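Local structure of hydrogen peroxide-inducible genes activator (Corynebacterium glutamicum, 6G1B) at residues Asn96-Gly101 against Ala294-Gln299. The protein probably acts as a LysR-type transcription regulator that binds DNA through a helix-turn-helix domain and switches on genes in response to hydrogen peroxide. The protein carries 1 engineered substitution. Numbering follows the deposited sequence.
Sequences NGSLTG and AEEFEQ
The hinge loop that leads from linker helix 69-92 into strand 101-107, the first strand of the LysR regulatory domain, packs here on the opening turns of helix 294-317. Leu99, centre of an inverse gamma turn closed by a weak bond from Thr100 N to Ser98 O, supplies the buried part. With chi1 at -86°, its CB-CG bond swings the isopropyl end toward the helix, where the two methyls fork. CD2 sits 3.4 Å from Glu296 O, while CD1 rests 3.9 Å from Gln299 CB. The extended chain of Glu296 runs past Leu99 in the reverse direction, bringing CG to 3.8 Å from Ser98 OG. Farther along, OE1 of Glu296 comes 3.0 Å from Ser98 O, a meeting of two acceptors. The carboxylate finds its counter-charge in Arg293, through a salt bridge from OE2, and Gln299 turns its amide away from Leu99 to give NE2 to Ser90 O on the linker helix. Attraction between the two segments therefore rests on van der Waals packing, Leu99 against Glu296 and Gln299 and Ser98 against the Glu296 chain. Glu296 OE1 and Ser98 O would be expected to repel each other, and the pairing with Arg293 probably offsets part of this.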
ATOM      1  N   ASN B  96     -14.023  10.801 -41.893  1.00116.52           N
ATOM      2  CA  ASN B  96     -14.337   9.364 -42.034  1.00118.13           C
ATOM      3  C   ASN B  96     -15.776   9.037 -41.640  1.00112.69           C
ATOM      4  O   ASN B  96     -16.486   8.405 -42.417  1.00105.74           O
ATOM      5  CB  ASN B  96     -13.362   8.488 -41.218  1.00124.09           C
ATOM      6  CG  ASN B  96     -11.992   8.338 -41.879  1.00124.99           C
ATOM      7  OD1 ASN B  96     -11.560   9.182 -42.670  1.00122.53           O
ATOM      8  ND2 ASN B  96     -11.299   7.253 -41.543  1.00121.38           N
ATOM      9  N   GLY B  97     -16.187   9.503 -40.462  1.00108.80           N
ATOM     10  CA  GLY B  97     -17.586   9.428 -40.027  1.00103.17           C
ATOM     11  C   GLY B  97     -18.101   8.012 -39.854  1.00100.02           C
ATOM     12  O   GLY B  97     -19.182   7.681 -40.343  1.00 87.16           O
ATOM     13  N   SER B  98     -17.327   7.183 -39.148  1.00 96.45           N
ATOM     14  CA  SER B  98     -17.668   5.757 -38.946  1.00 88.41           C
ATOM     15  C   SER B  98     -18.636   5.450 -37.789  1.00 82.30           C
ATOM     16  O   SER B  98     -18.982   4.276 -37.598  1.00 80.12           O
ATOM     17  CB  SER B  98     -16.385   4.912 -38.792  1.00 85.82           C
ATOM     18  OG  SER B  98     -15.580   5.338 -37.700  1.00 87.89           O
ATOM     19  N   LEU B  99     -19.081   6.479 -37.054  1.00 74.23           N
ATOM     20  CA  LEU B  99     -19.936   6.285 -35.878  1.00 67.39           C
ATOM     21  C   LEU B  99     -21.396   6.285 -36.275  1.00 63.07           C
ATOM     22  O   LEU B  99     -22.069   7.310 -36.291  1.00 64.87           O
ATOM     23  CB  LEU B  99     -19.664   7.335 -34.788  1.00 68.50           C
ATOM     24  CG  LEU B  99     -18.523   7.026 -33.806  1.00 69.14           C
ATOM     25  CD1 LEU B  99     -18.392   8.175 -32.835  1.00 71.55           C
ATOM     26  CD2 LEU B  99     -18.814   5.755 -33.012  1.00 67.09           C
ATOM     27  N   THR B 100     -21.890   5.100 -36.589  1.00 58.91           N
ATOM     28  CA  THR B 100     -23.242   4.893 -37.056  1.00 56.09           C
ATOM     29  C   THR B 100     -23.750   3.640 -36.374  1.00 52.54           C
ATOM     30  O   THR B 100     -22.978   2.841 -35.843  1.00 52.36           O
ATOM     31  CB  THR B 100     -23.252   4.732 -38.596  1.00 56.91           C
ATOM     32  OG1 THR B 100     -24.568   4.426 -39.042  1.00 58.34           O
ATOM     33  CG2 THR B 100     -22.292   3.604 -39.082  1.00 57.62           C
ATOM     34  N   GLY B 101     -25.053   3.476 -36.386  1.00 50.60           N
ATOM     35  CA  GLY B 101     -25.662   2.293 -35.838  1.00 50.19           C
ATOM     36  C   GLY B 101     -25.676   2.246 -34.316  1.00 49.19           C
ATOM     37  O   GLY B 101     -25.363   3.236 -33.625  1.00 48.46           O
ATOM     38  N   ALA B 294     -12.481  -0.955 -33.236  1.00 48.89           N
ATOM     39  CA  ALA B 294     -11.504  -0.084 -32.553  1.00 49.15           C
ATOM     40  C   ALA B 294     -11.569   1.343 -33.070  1.00 49.76           C
ATOM     41  O   ALA B 294     -11.572   2.282 -32.294  1.00 47.76           O
ATOM     42  CB  ALA B 294     -10.090  -0.613 -32.678  1.00 49.32           C
ATOM     43  N   GLU B 295     -11.643   1.515 -34.380  1.00 48.07           N
ATOM     44  CA  GLU B 295     -11.681   2.878 -34.913  1.00 51.32           C
ATOM     45  C   GLU B 295     -12.939   3.644 -34.529  1.00 48.70           C
ATOM     46  O   GLU B 295     -12.845   4.825 -34.223  1.00 48.15           O
ATOM     47  CB  GLU B 295     -11.401   2.952 -36.422  1.00 57.27           C
ATOM     48  CG  GLU B 295      -9.893   2.983 -36.731  1.00 64.24           C
ATOM     49  CD  GLU B 295      -9.557   3.520 -38.119  1.00 72.75           C
ATOM     50  OE1 GLU B 295     -10.257   3.142 -39.094  1.00 79.15           O
ATOM     51  OE2 GLU B 295      -8.590   4.318 -38.221  1.00 75.71           O
ATOM     52  N   GLU B 296     -14.094   2.991 -34.514  1.00 47.21           N
ATOM     53  CA  GLU B 296     -15.304   3.638 -34.004  1.00 47.07           C
ATOM     54  C   GLU B 296     -15.171   4.058 -32.556  1.00 44.67           C
ATOM     55  O   GLU B 296     -15.562   5.153 -32.190  1.00 44.98           O
ATOM     56  CB  GLU B 296     -16.507   2.727 -34.133  1.00 50.67           C
ATOM     57  CG  GLU B 296     -16.914   2.505 -35.576  1.00 55.73           C
ATOM     58  CD  GLU B 296     -18.088   1.571 -35.697  1.00 61.23           C
ATOM     59  OE1 GLU B 296     -19.244   2.059 -35.571  1.00 65.63           O
ATOM     60  OE2 GLU B 296     -17.836   0.344 -35.866  1.00 64.36           O
ATOM     61  N   PHE B 297     -14.614   3.185 -31.735  1.00 42.84           N
ATOM     62  CA  PHE B 297     -14.435   3.489 -30.325  1.00 42.30           C
ATOM     63  C   PHE B 297     -13.479   4.645 -30.102  1.00 42.64           C
ATOM     64  O   PHE B 297     -13.744   5.444 -29.212  1.00 44.01           O
ATOM     65  CB  PHE B 297     -13.941   2.280 -29.541  1.00 42.13           C
ATOM     66  CG  PHE B 297     -14.840   1.078 -29.609  1.00 42.01           C
ATOM     67  CD1 PHE B 297     -16.239   1.189 -29.802  1.00 41.49           C
ATOM     68  CD2 PHE B 297     -14.278  -0.185 -29.416  1.00 42.47           C
ATOM     69  CE1 PHE B 297     -17.028   0.066 -29.828  1.00 42.04           C
ATOM     70  CE2 PHE B 297     -15.077  -1.306 -29.417  1.00 42.99           C
ATOM     71  CZ  PHE B 297     -16.461  -1.191 -29.636  1.00 42.54           C
ATOM     72  N   GLU B 298     -12.420   4.762 -30.916  1.00 42.48           N
ATOM     73  CA  GLU B 298     -11.475   5.883 -30.788  0.52 43.09           C
ATOM     74  C   GLU B 298     -12.204   7.182 -31.117  1.00 42.82           C
ATOM     75  O   GLU B 298     -11.989   8.190 -30.439  1.00 42.30           O
ATOM     76  CB  GLU B 298     -10.218   5.728 -31.679  0.52 44.12           C
ATOM     77  CG  GLU B 298      -9.357   4.484 -31.411  0.52 44.82           C
ATOM     78  CD  GLU B 298      -8.143   4.665 -30.486  0.52 45.62           C
ATOM     79  OE1 GLU B 298      -7.832   5.780 -29.992  0.52 45.64           O
ATOM     80  OE2 GLU B 298      -7.473   3.635 -30.262  0.52 45.82           O
ATOM     81  N   GLN B 299     -13.057   7.148 -32.139  1.00 42.38           N
ATOM     82  CA  GLN B 299     -13.862   8.323 -32.481  1.00 42.54           C
ATOM     83  C   GLN B 299     -14.836   8.669 -31.349  1.00 40.92           C
ATOM     84  O   GLN B 299     -15.008   9.813 -31.026  1.00 40.26           O
ATOM     85  CB  GLN B 299     -14.591   8.129 -33.828  1.00 43.91           C
ATOM     86  CG  GLN B 299     -13.635   8.085 -35.044  1.00 45.28           C
ATOM     87  CD  GLN B 299     -12.734   9.315 -35.113  1.00 47.35           C
ATOM     88  OE1 GLN B 299     -13.250  10.439 -35.065  1.00 48.23           O
ATOM     89  NE2 GLN B 299     -11.378   9.116 -35.198  1.00 48.23           N
TER